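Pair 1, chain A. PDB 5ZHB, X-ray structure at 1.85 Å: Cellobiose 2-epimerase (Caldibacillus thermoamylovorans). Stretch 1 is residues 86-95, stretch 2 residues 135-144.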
# COMPACT_ATOMS: atom_id res chain seq x y z
N VAL A 86 -10.10 9.86 -13.35
CA VAL A 86 -8.78 9.23 -13.28
C VAL A 86 -8.70 8.13 -14.33
O VAL A 86 -7.63 7.92 -14.91
CB VAL A 86 -8.43 8.69 -11.88
CG1 VAL A 86 -7.10 7.91 -11.87
CG2 VAL A 86 -8.43 9.79 -10.84
N PHE A 87 -9.81 7.43 -14.59
CA PHE A 87 -9.91 6.44 -15.65
C PHE A 87 -9.87 7.17 -16.99
O PHE A 87 -10.53 8.18 -17.17
CB PHE A 87 -11.17 5.56 -15.51
CG PHE A 87 -11.17 4.31 -16.40
CD1 PHE A 87 -11.63 4.38 -17.72
CD2 PHE A 87 -10.70 3.08 -15.94
CE1 PHE A 87 -11.63 3.25 -18.54
CE2 PHE A 87 -10.69 1.94 -16.76
CZ PHE A 87 -11.14 2.03 -18.06
N ASP A 88 -9.05 6.65 -17.91
CA ASP A 88 -8.93 7.21 -19.25
C ASP A 88 -9.96 6.51 -20.14
O ASP A 88 -9.75 5.36 -20.52
CB ASP A 88 -7.53 6.95 -19.77
CG ASP A 88 -7.27 7.30 -21.23
OD1 ASP A 88 -8.24 7.74 -21.95
OD2 ASP A 88 -6.10 7.19 -21.62
N HIS A 89 -11.10 7.13 -20.41
CA HIS A 89 -12.16 6.41 -21.12
C HIS A 89 -11.82 6.15 -22.59
O HIS A 89 -12.45 5.29 -23.20
CB HIS A 89 -13.53 7.05 -20.96
CG HIS A 89 -13.99 7.00 -19.55
ND1 HIS A 89 -14.65 5.93 -18.99
CD2 HIS A 89 -13.81 7.91 -18.58
CE1 HIS A 89 -14.90 6.22 -17.72
NE2 HIS A 89 -14.40 7.42 -17.46
N GLN A 90 -10.81 6.84 -23.13
CA GLN A 90 -10.36 6.58 -24.49
C GLN A 90 -9.36 5.42 -24.57
O GLN A 90 -9.62 4.43 -25.26
CB GLN A 90 -9.86 7.88 -25.12
CG GLN A 90 -9.51 7.67 -26.59
CD GLN A 90 -9.27 8.94 -27.38
OE1 GLN A 90 -9.17 10.05 -26.84
NE2 GLN A 90 -9.15 8.78 -28.69
N TYR A 91 -8.19 5.52 -23.91
CA TYR A 91 -7.17 4.49 -24.06
C TYR A 91 -7.22 3.47 -22.91
O TYR A 91 -6.45 2.52 -22.94
CB TYR A 91 -5.79 5.12 -24.25
CG TYR A 91 -5.68 5.88 -25.57
CD1 TYR A 91 -5.78 5.20 -26.77
CD2 TYR A 91 -5.60 7.28 -25.61
CE1 TYR A 91 -5.74 5.87 -27.98
CE2 TYR A 91 -5.56 7.96 -26.82
CZ TYR A 91 -5.61 7.25 -28.00
OH TYR A 91 -5.59 7.86 -29.22
N LYS A 92 -8.11 3.69 -21.92
CA LYS A 92 -8.33 2.75 -20.81
C LYS A 92 -7.21 2.81 -19.75
O LYS A 92 -6.06 3.15 -20.03
CB LYS A 92 -8.54 1.31 -21.28
CG LYS A 92 -9.58 1.11 -22.41
CD LYS A 92 -10.92 1.78 -22.16
CE LYS A 92 -11.88 1.67 -23.32
NZ LYS A 92 -13.06 2.51 -23.04
N GLY A 93 -7.58 2.44 -18.53
CA GLY A 93 -6.68 2.38 -17.39
C GLY A 93 -6.59 3.74 -16.70
O GLY A 93 -7.15 4.72 -17.18
N LEU A 94 -5.89 3.77 -15.55
CA LEU A 94 -5.88 4.93 -14.67
C LEU A 94 -4.68 5.79 -15.00
O LEU A 94 -3.58 5.28 -15.13
CB LEU A 94 -5.81 4.52 -13.20
CG LEU A 94 -6.84 3.51 -12.70
CD1 LEU A 94 -6.63 3.26 -11.21
CD2 LEU A 94 -8.26 3.99 -12.96
N TYR A 95 -4.93 7.10 -15.18
CA TYR A 95 -3.89 8.10 -15.25
C TYR A 95 -3.04 8.11 -13.98
O TYR A 95 -3.55 7.86 -12.89
CB TYR A 95 -4.60 9.45 -15.42
CG TYR A 95 -5.23 9.67 -16.79
CD1 TYR A 95 -4.54 9.37 -17.97
CD2 TYR A 95 -6.52 10.19 -16.90
CE1 TYR A 95 -5.12 9.60 -19.22
CE2 TYR A 95 -7.09 10.43 -18.14
CZ TYR A 95 -6.38 10.17 -19.29
OH TYR A 95 -6.99 10.36 -20.50
N ASP A 135 -16.76 -4.63 -12.85
CA ASP A 135 -16.39 -4.65 -14.26
C ASP A 135 -15.13 -3.81 -14.50
O ASP A 135 -14.27 -4.15 -15.31
CB ASP A 135 -17.50 -4.07 -15.13
CG ASP A 135 -17.22 -3.99 -16.62
OD1 ASP A 135 -16.98 -5.06 -17.24
OD2 ASP A 135 -17.21 -2.86 -17.18
N TYR A 136 -15.07 -2.66 -13.86
CA TYR A 136 -13.91 -1.79 -13.97
C TYR A 136 -12.69 -2.56 -13.47
O TYR A 136 -11.65 -2.56 -14.13
CB TYR A 136 -14.19 -0.49 -13.23
CG TYR A 136 -14.85 0.61 -14.05
CD1 TYR A 136 -14.34 1.00 -15.28
CD2 TYR A 136 -15.96 1.29 -13.56
CE1 TYR A 136 -14.94 2.02 -16.01
CE2 TYR A 136 -16.55 2.33 -14.27
CZ TYR A 136 -16.04 2.70 -15.50
OH TYR A 136 -16.58 3.73 -16.21
N ALA A 137 -12.85 -3.25 -12.32
CA ALA A 137 -11.76 -4.01 -11.72
C ALA A 137 -11.26 -5.09 -12.69
O ALA A 137 -10.05 -5.21 -12.95
CB ALA A 137 -12.20 -4.62 -10.41
N LYS A 138 -12.21 -5.81 -13.29
CA LYS A 138 -11.87 -6.82 -14.28
C LYS A 138 -11.19 -6.22 -15.50
O LYS A 138 -10.26 -6.84 -16.01
CB LYS A 138 -13.10 -7.66 -14.66
CG LYS A 138 -13.70 -8.45 -13.50
CD LYS A 138 -14.74 -9.47 -13.93
CE LYS A 138 -15.59 -9.98 -12.81
NZ LYS A 138 -16.64 -10.86 -13.32
N GLN A 139 -11.62 -5.05 -15.99
CA GLN A 139 -10.91 -4.42 -17.10
C GLN A 139 -9.44 -4.16 -16.75
O GLN A 139 -8.55 -4.36 -17.57
CB GLN A 139 -11.49 -3.09 -17.56
CG GLN A 139 -12.86 -3.20 -18.23
CD GLN A 139 -13.38 -1.86 -18.68
OE1 GLN A 139 -12.64 -1.08 -19.32
NE2 GLN A 139 -14.62 -1.56 -18.32
N LEU A 140 -9.17 -3.61 -15.56
CA LEU A 140 -7.80 -3.31 -15.17
C LEU A 140 -6.99 -4.60 -15.04
O LEU A 140 -5.86 -4.63 -15.47
CB LEU A 140 -7.79 -2.50 -13.87
CG LEU A 140 -8.54 -1.17 -13.92
CD1 LEU A 140 -8.54 -0.43 -12.58
CD2 LEU A 140 -7.93 -0.30 -15.00
N TYR A 141 -7.58 -5.64 -14.43
CA TYR A 141 -6.96 -6.96 -14.34
C TYR A 141 -6.54 -7.43 -15.73
O TYR A 141 -5.42 -7.89 -15.94
CB TYR A 141 -7.95 -7.91 -13.63
CG TYR A 141 -7.63 -9.40 -13.72
CD1 TYR A 141 -6.47 -9.92 -13.15
CD2 TYR A 141 -8.47 -10.29 -14.40
CE1 TYR A 141 -6.15 -11.26 -13.26
CE2 TYR A 141 -8.17 -11.64 -14.50
CZ TYR A 141 -7.02 -12.13 -13.91
OH TYR A 141 -6.68 -13.45 -14.02
N LYS A 142 -7.42 -7.24 -16.71
CA LYS A 142 -7.16 -7.70 -18.07
C LYS A 142 -5.95 -6.97 -18.65
O LYS A 142 -5.07 -7.57 -19.27
CB LYS A 142 -8.50 -7.53 -18.81
CG LYS A 142 -8.73 -8.47 -20.00
CD LYS A 142 -8.42 -7.88 -21.37
CE LYS A 142 -7.98 -8.92 -22.37
NZ LYS A 142 -8.81 -10.14 -22.37
N LEU A 143 -5.88 -5.65 -18.42
CA LEU A 143 -4.75 -4.87 -18.87
C LEU A 143 -3.46 -5.40 -18.26
O LEU A 143 -2.47 -5.54 -18.96
CB LEU A 143 -4.98 -3.39 -18.53
CG LEU A 143 -6.03 -2.69 -19.39
CD1 LEU A 143 -6.40 -1.33 -18.85
CD2 LEU A 143 -5.49 -2.57 -20.81
N ILE A 144 -3.47 -5.66 -16.95
CA ILE A 144 -2.26 -6.01 -16.24
C ILE A 144 -1.79 -7.37 -16.75
O ILE A 144 -0.60 -7.59 -16.87
CB ILE A 144 -2.47 -6.03 -14.70
CG1 ILE A 144 -2.87 -4.62 -14.14
CG2 ILE A 144 -1.22 -6.56 -14.01
CD1 ILE A 144 -3.60 -4.67 -12.81
O HOH W 1 -14.20 0.88 -20.71

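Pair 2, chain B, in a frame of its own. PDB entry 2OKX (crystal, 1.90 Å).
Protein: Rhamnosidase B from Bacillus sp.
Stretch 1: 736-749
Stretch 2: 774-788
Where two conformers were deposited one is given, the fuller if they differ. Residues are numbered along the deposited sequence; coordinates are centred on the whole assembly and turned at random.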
# COMPACT_ATOMS: atom_id res chain seq x y z
N ILE B 736 2.08 33.61 13.70
CA ILE B 736 3.01 32.52 13.96
C ILE B 736 4.32 33.06 14.52
O ILE B 736 4.81 32.59 15.55
CB ILE B 736 3.30 31.72 12.66
CG1 ILE B 736 2.02 31.03 12.18
CG2 ILE B 736 4.40 30.70 12.91
CD1 ILE B 736 2.16 30.30 10.86
N ASN B 737 4.88 34.06 13.85
CA ASN B 737 6.14 34.67 14.29
C ASN B 737 5.98 35.38 15.63
O ASN B 737 6.93 35.47 16.41
CB ASN B 737 6.64 35.68 13.25
CG ASN B 737 7.36 35.02 12.08
OD1 ASN B 737 8.36 34.32 12.28
ND2 ASN B 737 6.86 35.23 10.87
N ALA B 738 4.77 35.86 15.90
CA ALA B 738 4.48 36.57 17.14
C ALA B 738 4.24 35.65 18.34
O ALA B 738 4.57 35.99 19.47
CB ALA B 738 3.27 37.48 16.95
N VAL B 739 3.69 34.47 18.08
CA VAL B 739 3.37 33.53 19.15
C VAL B 739 4.27 32.29 19.26
O VAL B 739 4.86 32.04 20.31
CB VAL B 739 1.91 33.04 19.02
CG1 VAL B 739 1.55 32.14 20.20
CG2 VAL B 739 0.97 34.23 18.93
N LEU B 740 4.35 31.53 18.17
CA LEU B 740 5.11 30.29 18.15
C LEU B 740 6.64 30.35 18.20
O LEU B 740 7.30 29.32 18.17
CB LEU B 740 4.67 29.46 16.95
CG LEU B 740 3.18 29.10 17.01
CD1 LEU B 740 2.75 28.38 15.75
CD2 LEU B 740 2.92 28.24 18.25
N TRP B 741 7.20 31.55 18.27
CA TRP B 741 8.66 31.69 18.33
C TRP B 741 9.18 31.87 19.75
O TRP B 741 8.57 32.58 20.56
CB TRP B 741 9.11 32.86 17.45
CG TRP B 741 10.58 33.16 17.53
CD1 TRP B 741 11.19 34.02 18.40
CD2 TRP B 741 11.62 32.59 16.73
NE1 TRP B 741 12.55 34.03 18.18
CE2 TRP B 741 12.84 33.15 17.16
CE3 TRP B 741 11.65 31.65 15.69
CZ2 TRP B 741 14.08 32.81 16.59
CZ3 TRP B 741 12.87 31.31 15.11
CH2 TRP B 741 14.07 31.90 15.57
N ASP B 742 10.30 31.22 20.06
CA ASP B 742 10.92 31.32 21.38
C ASP B 742 12.24 32.08 21.26
O ASP B 742 13.15 31.64 20.55
CB ASP B 742 11.18 29.93 21.95
CG ASP B 742 11.64 29.97 23.40
OD1 ASP B 742 10.82 30.33 24.27
OD2 ASP B 742 12.82 29.65 23.67
N GLU B 743 12.34 33.21 21.95
CA GLU B 743 13.55 34.02 21.91
C GLU B 743 14.77 33.34 22.51
O GLU B 743 15.85 33.38 21.92
CB GLU B 743 13.31 35.36 22.62
CG GLU B 743 12.30 36.25 21.92
CD GLU B 743 12.76 36.69 20.54
OE1 GLU B 743 11.97 37.37 19.84
OE2 GLU B 743 13.91 36.37 20.16
N GLU B 744 14.61 32.73 23.67
CA GLU B 744 15.72 32.05 24.34
C GLU B 744 16.31 30.93 23.49
O GLU B 744 17.53 30.79 23.39
CB GLU B 744 15.27 31.49 25.69
CG GLU B 744 16.37 30.72 26.43
CD GLU B 744 15.90 30.15 27.75
OE1 GLU B 744 15.54 30.94 28.66
OE2 GLU B 744 15.89 28.90 27.89
N LYS B 745 15.45 30.12 22.88
CA LYS B 745 15.89 29.00 22.05
C LYS B 745 16.17 29.42 20.61
O LYS B 745 16.84 28.71 19.87
CB LYS B 745 14.84 27.89 22.06
CG LYS B 745 15.23 26.66 22.87
CD LYS B 745 15.41 26.98 24.34
CE LYS B 745 15.67 25.72 25.15
NZ LYS B 745 16.86 24.97 24.65
N ARG B 746 15.64 30.58 20.22
CA ARG B 746 15.80 31.08 18.86
C ARG B 746 15.37 30.00 17.86
O ARG B 746 16.16 29.54 17.04
CB ARG B 746 17.26 31.48 18.60
CG ARG B 746 17.79 32.51 19.58
CD ARG B 746 18.66 33.55 18.89
NE ARG B 746 19.80 32.96 18.20
CZ ARG B 746 20.65 33.65 17.45
NH1 ARG B 746 21.66 33.03 16.86
NH2 ARG B 746 20.49 34.96 17.29
N ALA B 747 14.11 29.60 17.96
CA ALA B 747 13.53 28.58 17.10
C ALA B 747 12.04 28.48 17.41
O ALA B 747 11.59 28.91 18.48
CB ALA B 747 14.19 27.23 17.36
N TYR B 748 11.27 27.93 16.48
CA TYR B 748 9.83 27.79 16.69
C TYR B 748 9.54 26.56 17.53
O TYR B 748 10.19 25.52 17.39
CB TYR B 748 9.10 27.67 15.35
CG TYR B 748 9.30 28.83 14.42
CD1 TYR B 748 10.46 28.94 13.65
CD2 TYR B 748 8.34 29.84 14.31
CE1 TYR B 748 10.65 30.02 12.78
CE2 TYR B 748 8.52 30.92 13.46
CZ TYR B 748 9.68 31.00 12.70
OH TYR B 748 9.85 32.07 11.84
N ILE B 749 8.55 26.68 18.42
CA ILE B 749 8.16 25.58 19.28
C ILE B 749 7.29 24.61 18.47
O ILE B 749 6.60 25.02 17.54
CB ILE B 749 7.34 26.08 20.50
CG1 ILE B 749 6.04 26.72 20.03
CG2 ILE B 749 8.17 27.08 21.29
CD1 ILE B 749 5.12 27.16 21.16
N GLY B 774 8.68 30.14 4.01
CA GLY B 774 8.97 31.56 3.95
C GLY B 774 8.41 32.35 5.11
O GLY B 774 8.18 33.56 5.00
N VAL B 775 8.18 31.68 6.23
CA VAL B 775 7.66 32.33 7.42
C VAL B 775 8.82 32.92 8.20
O VAL B 775 8.69 33.96 8.85
CB VAL B 775 6.89 31.32 8.32
CG1 VAL B 775 6.57 31.96 9.66
CG2 VAL B 775 5.61 30.89 7.63
N ALA B 776 9.96 32.24 8.14
CA ALA B 776 11.16 32.69 8.83
C ALA B 776 11.94 33.62 7.90
O ALA B 776 12.57 33.16 6.94
CB ALA B 776 12.02 31.50 9.23
N GLN B 777 11.90 34.91 8.19
CA GLN B 777 12.60 35.90 7.38
C GLN B 777 13.65 36.63 8.20
O GLN B 777 13.68 36.53 9.42
CB GLN B 777 11.60 36.91 6.81
CG GLN B 777 10.55 36.31 5.89
CD GLN B 777 11.14 35.76 4.60
OE1 GLN B 777 11.99 34.88 4.62
NE2 GLN B 777 10.68 36.29 3.47
N GLY B 778 14.52 37.36 7.51
CA GLY B 778 15.57 38.11 8.18
C GLY B 778 16.38 37.30 9.18
O GLY B 778 16.78 36.17 8.90
N GLU B 779 16.62 37.90 10.34
CA GLU B 779 17.39 37.27 11.40
C GLU B 779 17.00 35.81 11.65
O GLU B 779 17.86 34.93 11.72
CB GLU B 779 17.24 38.07 12.70
CG GLU B 779 17.53 39.55 12.54
CD GLU B 779 17.25 40.34 13.80
OE1 GLU B 779 16.11 40.28 14.30
OE2 GLU B 779 18.17 41.03 14.29
N ARG B 780 15.70 35.57 11.80
CA ARG B 780 15.21 34.22 12.05
C ARG B 780 15.54 33.27 10.90
O ARG B 780 15.76 32.08 11.12
CB ARG B 780 13.70 34.24 12.30
CG ARG B 780 13.33 34.96 13.58
CD ARG B 780 11.83 34.95 13.82
NE ARG B 780 11.50 35.60 15.09
CZ ARG B 780 10.27 35.71 15.57
NH1 ARG B 780 9.24 35.22 14.89
NH2 ARG B 780 10.07 36.32 16.73
N GLU B 781 15.60 33.80 9.69
CA GLU B 781 15.93 32.98 8.53
C GLU B 781 17.37 32.52 8.67
O GLU B 781 17.68 31.34 8.53
CB GLU B 781 15.76 33.78 7.24
CG GLU B 781 15.98 32.96 5.98
CD GLU B 781 15.70 33.76 4.72
OE1 GLU B 781 15.75 33.17 3.62
OE2 GLU B 781 15.44 34.98 4.83
N ALA B 782 18.26 33.47 8.95
CA ALA B 782 19.67 33.18 9.12
C ALA B 782 19.88 32.15 10.21
O ALA B 782 20.71 31.25 10.08
CB ALA B 782 20.43 34.46 9.46
N VAL B 783 19.12 32.28 11.30
CA VAL B 783 19.23 31.35 12.41
C VAL B 783 18.85 29.94 11.95
O VAL B 783 19.56 28.98 12.25
CB VAL B 783 18.30 31.75 13.58
CG1 VAL B 783 18.43 30.76 14.72
CG2 VAL B 783 18.65 33.15 14.06
N ILE B 784 17.75 29.83 11.22
CA ILE B 784 17.30 28.54 10.72
C ILE B 784 18.36 27.91 9.82
O ILE B 784 18.64 26.72 9.91
CB ILE B 784 15.97 28.66 9.94
CG1 ILE B 784 14.88 29.25 10.84
CG2 ILE B 784 15.53 27.29 9.44
CD1 ILE B 784 14.59 28.45 12.09
N GLU B 785 18.97 28.73 8.96
CA GLU B 785 20.00 28.25 8.06
C GLU B 785 21.18 27.65 8.82
O GLU B 785 21.83 26.72 8.34
CB GLU B 785 20.48 29.38 7.15
CG GLU B 785 19.42 29.83 6.16
CD GLU B 785 19.93 30.85 5.16
OE1 GLU B 785 19.17 31.19 4.23
OE2 GLU B 785 21.09 31.31 5.30
N GLY B 786 21.44 28.18 10.01
CA GLY B 786 22.53 27.65 10.82
C GLY B 786 22.17 26.24 11.26
O GLY B 786 23.02 25.34 11.28
N TYR B 787 20.91 26.05 11.62
CA TYR B 787 20.42 24.75 12.05
C TYR B 787 20.51 23.75 10.89
O TYR B 787 20.86 22.59 11.09
CB TYR B 787 18.97 24.86 12.53
CG TYR B 787 18.79 25.69 13.79
CD1 TYR B 787 17.53 26.19 14.14
CD2 TYR B 787 19.87 25.98 14.63
CE1 TYR B 787 17.36 26.95 15.30
CE2 TYR B 787 19.71 26.74 15.79
CZ TYR B 787 18.45 27.22 16.11
OH TYR B 787 18.28 27.99 17.25
N LEU B 788 20.19 24.22 9.69
CA LEU B 788 20.24 23.38 8.50
C LEU B 788 21.65 22.80 8.30
O LEU B 788 21.80 21.60 8.06
CB LEU B 788 19.82 24.17 7.26
CG LEU B 788 18.39 24.73 7.23
CD1 LEU B 788 18.14 25.40 5.89
CD2 LEU B 788 17.38 23.61 7.46

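Pairs 1 and 2 each set a tight backbone turn against the flank of a helix, and 14 central residues superpose with an RMSD of 0.8 Å. In both turns an aspartate, Asp88(A) or its match Asp742(B), begins the reversal. Asp88(A) N donates to Gly93(A) O on the far arm at 2.8 Å, and Asp742(B) N donates to Ala747(B) O at 3.1 Å. The aspartate carboxylate also accepts hydrogen bonds from the turn backbone: Asp88(A) OD1 accepts from Gln90(A) N and Tyr91(A) N, both at 3.0 Å, while Asp742(B) OD2 accepts from Lys745(B) N at 2.8 Å, the position matching Tyr91(A). Positive phi recurs at the matched residues Lys92(A) and Arg746(B), where the chain swings back.

The aromatic residue before the aspartate points toward the helix in each pair, and the side-chain centres of Phe87(A) and Trp741(B) fall 1.1 Å apart. What meets this ring differs. In pair 1 Tyr136(A) turns its edge to the face of Phe87(A), with centroids 5.2 Å apart and planes at 55°; Leu140(A) adds an apolar contact, its CD2 lying 4.0 Å from Phe87(A) CE2. In pair 2 the matching helix position is Arg780(B), an extended side chain whose guanidinium lies flat on Trp741(B), centres 3.4 Å apart and planes at 13°. Its CD sits 3.7 Å from the centroid of the six-membered ring of Trp741(B), so aliphatic and charged parts of one side chain share the indole face. Stacking leaves the guanidinium edge free for polar partners: Arg780(B) NH1 donates to Asn737(B) O at 2.8 Å and to Asn737(B) OD1 at 2.9 Å. A long salt bridge joins Arg780(B) NH2 to Glu743(B) OE1 at 3.8 Å. At the position of Glu743(B), pair 1 has His89(A), whose ring edge approaches the same helix position, CE1 lying 3.4 Å from Tyr136(A) OH.

The far arm shows a second exchange. Gly93(A) lies close to the helix, with its CA 3.8 Å from Leu140(A) CD2 and its N 4.0 Å from Leu143(A) CD1; its positive phi by itself favours glycine. Ala747(B) takes its place in pair 2, and its CB packs 3.8 Å from CE1 of Tyr787(B), the counterpart of Leu143(A). The tyrosine also reaches the turn backbone, Tyr787(B) OH donating to Arg746(B) O at 2.6 Å, whereas Leu143(A) offers only apolar atoms. At the next matched pair, Leu94(A) CG meets Leu140(A) CD1 at 4.3 Å, and Tyr748(B) CE1 meets Ile784(B) CD1 at the same distance.

Pair 1 has no direct hydrogen bond across the stretches; one water instead accepts from Lys92(A) NZ at 3.1 Å and donates to Gln139(A) OE1 at 2.9 Å. At the matching positions of pair 2, Val783(B) CG2 lies over one face of the Arg746(B) guanidinium, 4.0 Å from Arg746(B) CZ.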